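PDB 3OTT: Two-component system sensor histidine kinase from Bacteroides thetaiotaomicron, which probably senses saccharides through an extracellular beta-propeller and beta-sandwich region, presented here, and passes the signal on as a histidine kinase with DNA-binding activity. Local coordinates for residues Thr114-Ala119 against Tyr149-Thr154; Thr134-Arg139 against Gly175-Ile180; Asp156-Val161 against Leu167-Pro172. All coordinates share one frame; numbering follows the deposited sequence.

Contact 1 (Thr114-Ala119 against Tyr149-Thr154); sequences TLWLGA and YSIIRT
Ile151 drives its CD1 methyl against the root of the Trp116 side chain, joining strand 114-119 of one four-stranded propeller blade to strand 148-153, the first strand of the next blade. The apolar contact is concentrated on that one methyl: it lies 3.3 Å from Trp116 CB, 3.6 Å from CG and 3.9 Å from CE3 of the same tryptophan, so it meets CB and the inner part of the indole from CG across to CE3. The two side chains cross at about a right angle, and the methyl comes at the ring obliquely. Trp116 is placed for this by a first torsion of -74°, which sets CG beside the backbone N and leans the indole over the neighbouring blade. The chi1 of Ile151, 146° and off the staggered positions, together with the short approach of its CD1 to Trp116 CB, suggests tight packing here. Beside this pair, Gly118 contributes backbone alone, its N 4.4 Å from Ile151 CG2; a side chain at this glycine would point at that methyl.

No hydrogen bond passes between the segments. The polar groups of this pair bond outside it: Trp116 NE1 to Gln111 OE1, on the blade of the tryptophan itself, and Ile151 N to Thr107 OG1, tying the two blades together at a second point. Tyr149 and Ser150 both face Gly162 in a classic beta bulge within the second blade.

Around the indole the aromatic packing goes on, with Phe136 and the edge-to-face partner Tyr170. The chemistry is that of a buried propeller interface: blade lies on blade through apolar side chains, and the contact between these two strands rests on shape and exclusion of water rather than on bonds of fixed direction.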
# COMPACT_ATOMS: atom_id res chain seq x y z
N THR B 114 5.10 14.91 -15.28
CA THR B 114 6.07 15.63 -16.04
C THR B 114 7.16 14.66 -16.53
O THR B 114 7.73 13.94 -15.71
CB THR B 114 6.71 16.71 -15.18
OG1 THR B 114 5.70 17.66 -14.83
CG2 THR B 114 7.71 17.43 -15.98
N LEU B 115 7.46 14.70 -17.83
CA LEU B 115 8.54 13.89 -18.41
C LEU B 115 9.78 14.77 -18.67
O LEU B 115 9.71 15.75 -19.42
CB LEU B 115 8.07 13.28 -19.73
CG LEU B 115 9.00 12.30 -20.48
CD1 LEU B 115 9.30 11.02 -19.68
CD2 LEU B 115 8.51 11.94 -21.84
N TRP B 116 10.90 14.40 -18.03
CA TRP B 116 12.19 15.00 -18.22
C TRP B 116 12.87 14.36 -19.45
O TRP B 116 12.90 13.13 -19.58
CB TRP B 116 13.08 14.77 -16.97
CG TRP B 116 12.72 15.62 -15.76
CD1 TRP B 116 11.73 15.37 -14.84
CD2 TRP B 116 13.32 16.88 -15.37
NE1 TRP B 116 11.69 16.37 -13.90
CE2 TRP B 116 12.67 17.29 -14.17
CE3 TRP B 116 14.37 17.65 -15.86
CZ2 TRP B 116 13.01 18.49 -13.48
CZ3 TRP B 116 14.72 18.86 -15.18
CH2 TRP B 116 14.03 19.25 -14.00
N LEU B 117 13.48 15.19 -20.30
CA LEU B 117 14.12 14.78 -21.55
C LEU B 117 15.51 15.32 -21.50
O LEU B 117 15.71 16.54 -21.32
CB LEU B 117 13.41 15.42 -22.79
CG LEU B 117 11.89 15.24 -22.91
CD1 LEU B 117 11.22 16.01 -24.09
CD2 LEU B 117 11.56 13.69 -22.97
N GLY B 118 16.48 14.43 -21.68
CA GLY B 118 17.86 14.83 -21.89
C GLY B 118 18.32 14.57 -23.32
O GLY B 118 18.15 13.46 -23.85
N ALA B 119 18.96 15.56 -23.92
CA ALA B 119 19.35 15.50 -25.32
C ALA B 119 20.81 15.93 -25.53
O ALA B 119 21.47 16.41 -24.60
CB ALA B 119 18.39 16.39 -26.18
N TYR B 149 23.33 12.91 -20.67
CA TYR B 149 23.35 11.46 -20.94
C TYR B 149 22.46 10.62 -20.05
O TYR B 149 22.15 9.50 -20.37
CB TYR B 149 24.79 10.88 -20.88
CG TYR B 149 25.70 11.43 -21.91
CD1 TYR B 149 25.34 11.44 -23.28
CD2 TYR B 149 26.93 11.91 -21.55
CE1 TYR B 149 26.19 11.91 -24.24
CE2 TYR B 149 27.78 12.43 -22.49
CZ TYR B 149 27.42 12.41 -23.85
OH TYR B 149 28.29 12.94 -24.77
N SER B 150 22.13 11.11 -18.86
CA SER B 150 21.41 10.29 -17.90
C SER B 150 20.64 11.17 -16.96
O SER B 150 21.13 12.21 -16.53
CB SER B 150 22.39 9.45 -17.07
OG SER B 150 21.60 8.52 -16.29
N ILE B 151 19.40 10.81 -16.74
CA ILE B 151 18.56 11.45 -15.76
C ILE B 151 17.69 10.47 -15.00
O ILE B 151 17.18 9.51 -15.61
CB ILE B 151 17.82 12.76 -16.22
CG1 ILE B 151 16.47 12.83 -15.55
CG2 ILE B 151 17.70 12.96 -17.69
CD1 ILE B 151 15.98 14.17 -15.51
N ILE B 152 17.64 10.67 -13.66
CA ILE B 152 16.82 9.84 -12.78
C ILE B 152 16.05 10.61 -11.74
O ILE B 152 16.45 11.71 -11.30
CB ILE B 152 17.63 8.70 -12.02
CG1 ILE B 152 18.70 9.31 -11.15
CG2 ILE B 152 18.11 7.56 -12.99
CD1 ILE B 152 19.20 8.40 -10.01
N ARG B 153 14.94 10.02 -11.35
CA ARG B 153 14.17 10.52 -10.23
C ARG B 153 14.34 9.55 -9.10
O ARG B 153 14.14 8.36 -9.31
CB ARG B 153 12.66 10.64 -10.56
CG ARG B 153 11.91 11.36 -9.42
CD ARG B 153 10.40 11.32 -9.54
NE ARG B 153 9.92 10.11 -8.94
CZ ARG B 153 9.22 10.01 -7.81
NH1 ARG B 153 8.80 11.06 -7.13
NH2 ARG B 153 8.90 8.79 -7.41
N THR B 154 14.74 10.02 -7.93
CA THR B 154 14.72 9.19 -6.71
C THR B 154 13.33 9.12 -6.03
O THR B 154 12.46 9.94 -6.32
CB THR B 154 15.75 9.66 -5.68
OG1 THR B 154 15.52 11.02 -5.37
CG2 THR B 154 17.20 9.49 -6.19

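Contact 2 (Thr134-Arg139 against Gly175-Ile180)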
# COMPACT_ATOMS: atom_id res chain seq x y z
N THR B 134 9.57 22.95 -21.67
CA THR B 134 10.31 23.96 -20.93
C THR B 134 11.74 23.54 -21.03
O THR B 134 12.05 22.37 -20.87
CB THR B 134 9.97 23.95 -19.42
OG1 THR B 134 8.63 24.40 -19.21
CG2 THR B 134 10.93 24.85 -18.66
N SER B 135 12.62 24.51 -21.23
CA SER B 135 14.00 24.27 -21.50
C SER B 135 14.82 24.66 -20.30
O SER B 135 14.48 25.60 -19.62
CB SER B 135 14.41 25.14 -22.68
OG SER B 135 15.79 25.09 -22.89
N PHE B 136 15.91 23.93 -20.07
CA PHE B 136 16.85 24.22 -19.01
C PHE B 136 18.21 24.32 -19.58
O PHE B 136 18.63 23.46 -20.37
CB PHE B 136 16.83 23.12 -17.96
CG PHE B 136 15.55 23.04 -17.21
CD1 PHE B 136 14.50 22.24 -17.69
CD2 PHE B 136 15.35 23.82 -16.08
CE1 PHE B 136 13.30 22.22 -17.06
CE2 PHE B 136 14.14 23.78 -15.43
CZ PHE B 136 13.13 22.98 -15.91
N ASP B 137 18.95 25.34 -19.17
CA ASP B 137 20.29 25.40 -19.73
C ASP B 137 21.44 25.81 -18.80
O ASP B 137 21.30 25.97 -17.58
CB ASP B 137 20.28 26.20 -21.06
CG ASP B 137 20.37 27.70 -20.85
OD1 ASP B 137 19.69 28.28 -19.97
OD2 ASP B 137 21.17 28.31 -21.60
N THR B 138 22.59 25.97 -19.44
CA THR B 138 23.85 26.37 -18.83
C THR B 138 23.81 27.78 -18.18
O THR B 138 24.11 27.95 -17.01
CB THR B 138 24.96 26.16 -19.90
OG1 THR B 138 26.06 25.48 -19.33
CG2 THR B 138 25.39 27.42 -20.58
N ARG B 139 23.39 28.77 -18.95
CA ARG B 139 23.31 30.16 -18.53
C ARG B 139 22.16 30.48 -17.57
O ARG B 139 22.39 31.06 -16.49
CB ARG B 139 23.22 31.03 -19.78
CG ARG B 139 24.59 31.19 -20.39
CD ARG B 139 24.62 31.48 -21.89
NE ARG B 139 25.93 31.08 -22.44
CZ ARG B 139 27.07 31.76 -22.29
NH1 ARG B 139 27.08 32.92 -21.62
NH2 ARG B 139 28.20 31.29 -22.81
N GLY B 175 14.74 26.86 -9.37
CA GLY B 175 14.86 26.37 -10.74
C GLY B 175 16.30 26.25 -11.29
O GLY B 175 16.50 26.26 -12.51
N LYS B 176 17.28 26.12 -10.40
CA LYS B 176 18.65 25.97 -10.82
C LYS B 176 19.23 24.57 -10.52
O LYS B 176 18.56 23.72 -9.98
CB LYS B 176 19.52 27.03 -10.14
CG LYS B 176 19.28 28.44 -10.59
CD LYS B 176 20.56 29.25 -10.24
CE LYS B 176 20.30 30.79 -10.24
NZ LYS B 176 20.02 31.27 -11.62
N PHE B 177 20.48 24.34 -10.84
CA PHE B 177 21.06 23.07 -10.57
C PHE B 177 22.29 23.17 -9.67
O PHE B 177 23.18 23.92 -9.92
CB PHE B 177 21.41 22.34 -11.89
CG PHE B 177 20.19 21.99 -12.70
CD1 PHE B 177 19.56 22.96 -13.49
CD2 PHE B 177 19.67 20.69 -12.67
CE1 PHE B 177 18.43 22.64 -14.20
CE2 PHE B 177 18.55 20.35 -13.43
CZ PHE B 177 17.92 21.34 -14.18
N GLU B 178 22.35 22.31 -8.68
CA GLU B 178 23.52 22.28 -7.81
C GLU B 178 24.50 21.20 -8.31
O GLU B 178 24.11 20.03 -8.44
CB GLU B 178 23.02 21.93 -6.39
CG GLU B 178 24.16 21.78 -5.40
CD GLU B 178 23.73 21.25 -4.00
OE1 GLU B 178 22.55 20.76 -3.81
OE2 GLU B 178 24.62 21.32 -3.10
N GLY B 179 25.74 21.55 -8.58
CA GLY B 179 26.79 20.57 -8.93
C GLY B 179 27.16 19.58 -7.81
O GLY B 179 26.99 19.90 -6.62
N ILE B 180 27.61 18.38 -8.19
CA ILE B 180 28.11 17.39 -7.23
C ILE B 180 29.44 16.90 -7.76
O ILE B 180 29.48 16.11 -8.69
CB ILE B 180 27.17 16.16 -7.02
CG1 ILE B 180 25.86 16.58 -6.44
CG2 ILE B 180 27.81 15.13 -6.08
CD1 ILE B 180 24.74 15.63 -6.85
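Phe136 and Phe177 meet as an offset edge-to-face pair between the outermost strands of two successive beta-propeller blades, 133-136 and 176-180. Both side chains adopt nearly the same conformation, chi1 -67° in Phe136 and -66° in Phe177, which lays each CG beside its backbone N and turns the rings toward each other between the blades. There they stand almost perpendicular, with planes at 86° and centroids of the Phe136 and Phe177 rings 5.8 Å apart. Phe177 supplies the edge: its CE1 reaches 4.1 Å from Phe136 CB and its CZ 4.0 Å from Phe136 CD2, so the edge is directed at the CD2 side of the Phe136 ring and not at its middle.

Gly175 adds a backbone oxygen near the plane of the Phe136 ring, at its edge. With a positive phi, this glycine forms a G1 beta bulge with Lys176, both facing Ile171, as the chain turns into the outer strand. Its carbonyl is also taken by Asn141 ND2, from the short helix 138-141.

Asp137 links Phe136 to that helix as its N-cap; its OD2 accepts a weak, long bond from Arg139 N, while OD1 receives Arg140 N. The helix thus begins beside the aromatic pair, and Asn141 touches both phenylalanines. Trp116 and Tyr170 continue the ring cluster, meeting Phe136 and Phe177 respectively. The nearest approach between the two rings is Phe177 CE1 to Phe136 CD2, at 3.8 Å.

Contact 3 (Asp156-Val161 against Leu167-Pro172); sequences DNQIYV and LCRYIP
Arg169 starts out extended, with CG anti to the backbone N (chi1 176°), then bends at chi3 (54°), a course that brings its guanidinium to the hydroxyl of Tyr160 across an antiparallel beta hairpin in the middle of a propeller blade. Tyr160 and Arg169 form a non-hydrogen-bonded pair; their side chains run side by side in the same direction, Arg169 CG over one face of the ring, toward its rim. NH1 of Arg169 donates to Tyr160 OH at 3.1 Å, with the oxygen near the guanidinium plane. NH2 of the same arginine forms a salt bridge with Glu178 on the outer strand, while Gln158 lies obliquely across the arginine side chain, its NE2 3.2 Å from Arg169 CD. A leucine in place of Arg169 would probably leave Tyr160 OH without this donor and Glu178 without its opposite charge.

The backbones are joined by a bond from Tyr170 N to Ile159 O, 2.9 Å, and by the mutual pair of Val161 and Cys168. On the opposite face from Tyr160, Val161 CB packs 4.0 Å from Cys168 SG. Beside the Tyr170-Ile159 bond, Ile159 CB rests 3.9 Å from Tyr170 CB, and a water bridges this end of the pairing: it accepts from Ile159 N at 2.9 Å and appears to donate to Tyr170 O, at a doubtfully short distance, with a weak bond to Gln158 OE1.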
# COMPACT_ATOMS: atom_id res chain seq x y z
N ASP B 156 12.50 10.02 -3.17
CA ASP B 156 12.25 11.25 -2.41
C ASP B 156 12.12 12.40 -3.38
O ASP B 156 12.21 13.53 -3.00
CB ASP B 156 13.41 11.48 -1.43
CG ASP B 156 14.77 11.14 -2.06
OD1 ASP B 156 15.20 11.88 -2.99
OD2 ASP B 156 15.40 10.11 -1.68
N ASN B 157 11.92 12.08 -4.65
CA ASN B 157 11.48 13.08 -5.66
C ASN B 157 12.57 14.11 -6.00
O ASN B 157 12.26 15.22 -6.36
CB ASN B 157 10.21 13.83 -5.24
CG ASN B 157 9.44 14.39 -6.45
OD1 ASN B 157 9.37 13.77 -7.52
ND2 ASN B 157 8.86 15.58 -6.29
N GLN B 158 13.83 13.74 -5.89
CA GLN B 158 14.95 14.57 -6.36
C GLN B 158 15.26 14.21 -7.81
O GLN B 158 15.04 13.05 -8.22
CB GLN B 158 16.19 14.26 -5.51
CG GLN B 158 16.07 14.69 -4.05
CD GLN B 158 16.27 16.16 -3.90
OE1 GLN B 158 15.39 16.94 -4.24
NE2 GLN B 158 17.45 16.57 -3.45
N ILE B 159 15.83 15.17 -8.56
CA ILE B 159 16.22 14.92 -9.93
C ILE B 159 17.71 15.05 -10.11
O ILE B 159 18.26 16.14 -9.89
CB ILE B 159 15.50 15.86 -10.92
CG1 ILE B 159 13.96 15.81 -10.76
CG2 ILE B 159 15.95 15.63 -12.31
CD1 ILE B 159 13.30 14.50 -11.19
N TYR B 160 18.33 13.96 -10.57
CA TYR B 160 19.77 13.88 -10.79
C TYR B 160 20.04 13.89 -12.26
O TYR B 160 19.42 13.15 -13.00
CB TYR B 160 20.38 12.64 -10.10
CG TYR B 160 20.45 12.78 -8.58
CD1 TYR B 160 19.40 12.40 -7.80
CD2 TYR B 160 21.58 13.33 -7.96
CE1 TYR B 160 19.45 12.48 -6.43
CE2 TYR B 160 21.64 13.47 -6.57
CZ TYR B 160 20.55 13.06 -5.82
OH TYR B 160 20.55 13.18 -4.46
N VAL B 161 20.98 14.71 -12.72
CA VAL B 161 21.24 14.88 -14.16
C VAL B 161 22.74 14.67 -14.43
O VAL B 161 23.58 15.45 -13.97
CB VAL B 161 20.82 16.31 -14.62
CG1 VAL B 161 21.16 16.56 -16.14
CG2 VAL B 161 19.39 16.53 -14.31
N LEU B 167 27.98 15.82 -12.74
CA LEU B 167 26.71 15.54 -12.13
C LEU B 167 26.18 16.74 -11.39
O LEU B 167 26.92 17.47 -10.71
CB LEU B 167 26.89 14.41 -11.14
CG LEU B 167 25.66 13.86 -10.42
CD1 LEU B 167 24.72 13.11 -11.35
CD2 LEU B 167 26.17 12.98 -9.29
N CYS B 168 24.88 16.94 -11.48
CA CYS B 168 24.25 17.96 -10.76
C CYS B 168 22.86 17.50 -10.36
O CYS B 168 22.40 16.43 -10.77
CB CYS B 168 24.21 19.20 -11.62
SG CYS B 168 23.12 19.12 -13.00
N ARG B 169 22.21 18.32 -9.57
CA ARG B 169 20.95 17.98 -8.96
C ARG B 169 19.99 19.15 -9.03
O ARG B 169 20.32 20.26 -8.61
CB ARG B 169 21.16 17.60 -7.50
CG ARG B 169 19.84 17.33 -6.81
CD ARG B 169 20.01 16.79 -5.40
NE ARG B 169 20.85 17.61 -4.54
CZ ARG B 169 21.48 17.15 -3.46
NH1 ARG B 169 21.36 15.87 -3.10
NH2 ARG B 169 22.24 17.96 -2.76
N TYR B 170 18.77 18.92 -9.49
CA TYR B 170 17.81 20.03 -9.60
C TYR B 170 17.40 20.65 -8.26
O TYR B 170 17.12 19.94 -7.28
CB TYR B 170 16.57 19.54 -10.28
CG TYR B 170 15.58 20.59 -10.64
CD1 TYR B 170 15.97 21.76 -11.28
CD2 TYR B 170 14.24 20.37 -10.38
CE1 TYR B 170 15.00 22.71 -11.64
CE2 TYR B 170 13.28 21.28 -10.77
CZ TYR B 170 13.64 22.44 -11.38
OH TYR B 170 12.64 23.34 -11.74
N ILE B 171 17.29 21.98 -8.26
CA ILE B 171 16.81 22.74 -7.11
C ILE B 171 15.43 23.35 -7.45
O ILE B 171 15.37 24.40 -8.07
CB ILE B 171 17.81 23.85 -6.70
CG1 ILE B 171 19.25 23.29 -6.69
CG2 ILE B 171 17.38 24.46 -5.34
CD1 ILE B 171 20.45 24.41 -6.57
N PRO B 172 14.34 22.69 -7.07
CA PRO B 172 13.08 23.31 -7.50
C PRO B 172 12.72 24.60 -6.75
O PRO B 172 11.78 25.26 -7.15
CB PRO B 172 12.03 22.20 -7.30
CG PRO B 172 12.60 21.33 -6.16
CD PRO B 172 14.14 21.46 -6.29
O HOH W 1 15.77 17.83 -7.41

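Contact 3 lies within one blade, pairing its two central strands, whereas contacts 1 and 2 run between that blade and the one before it, contact 1 at strands 114-119 and 148-153 and contact 2 at the two outermost strands. The chemistry follows: regular backbone hydrogen bonds and a polar side-chain network inside the blade, apolar and aromatic packing between blades. The residues touching in contact 1 are all buried; contacts 2 and 3 also include partly exposed ones. The three merge physically: Trp116 CZ3 meets Phe136 CE1 at 4.1 Å, Ile151 CD1 meets Ile159 CG2, and backbone bonds link strand 166-171 to strand 176-180.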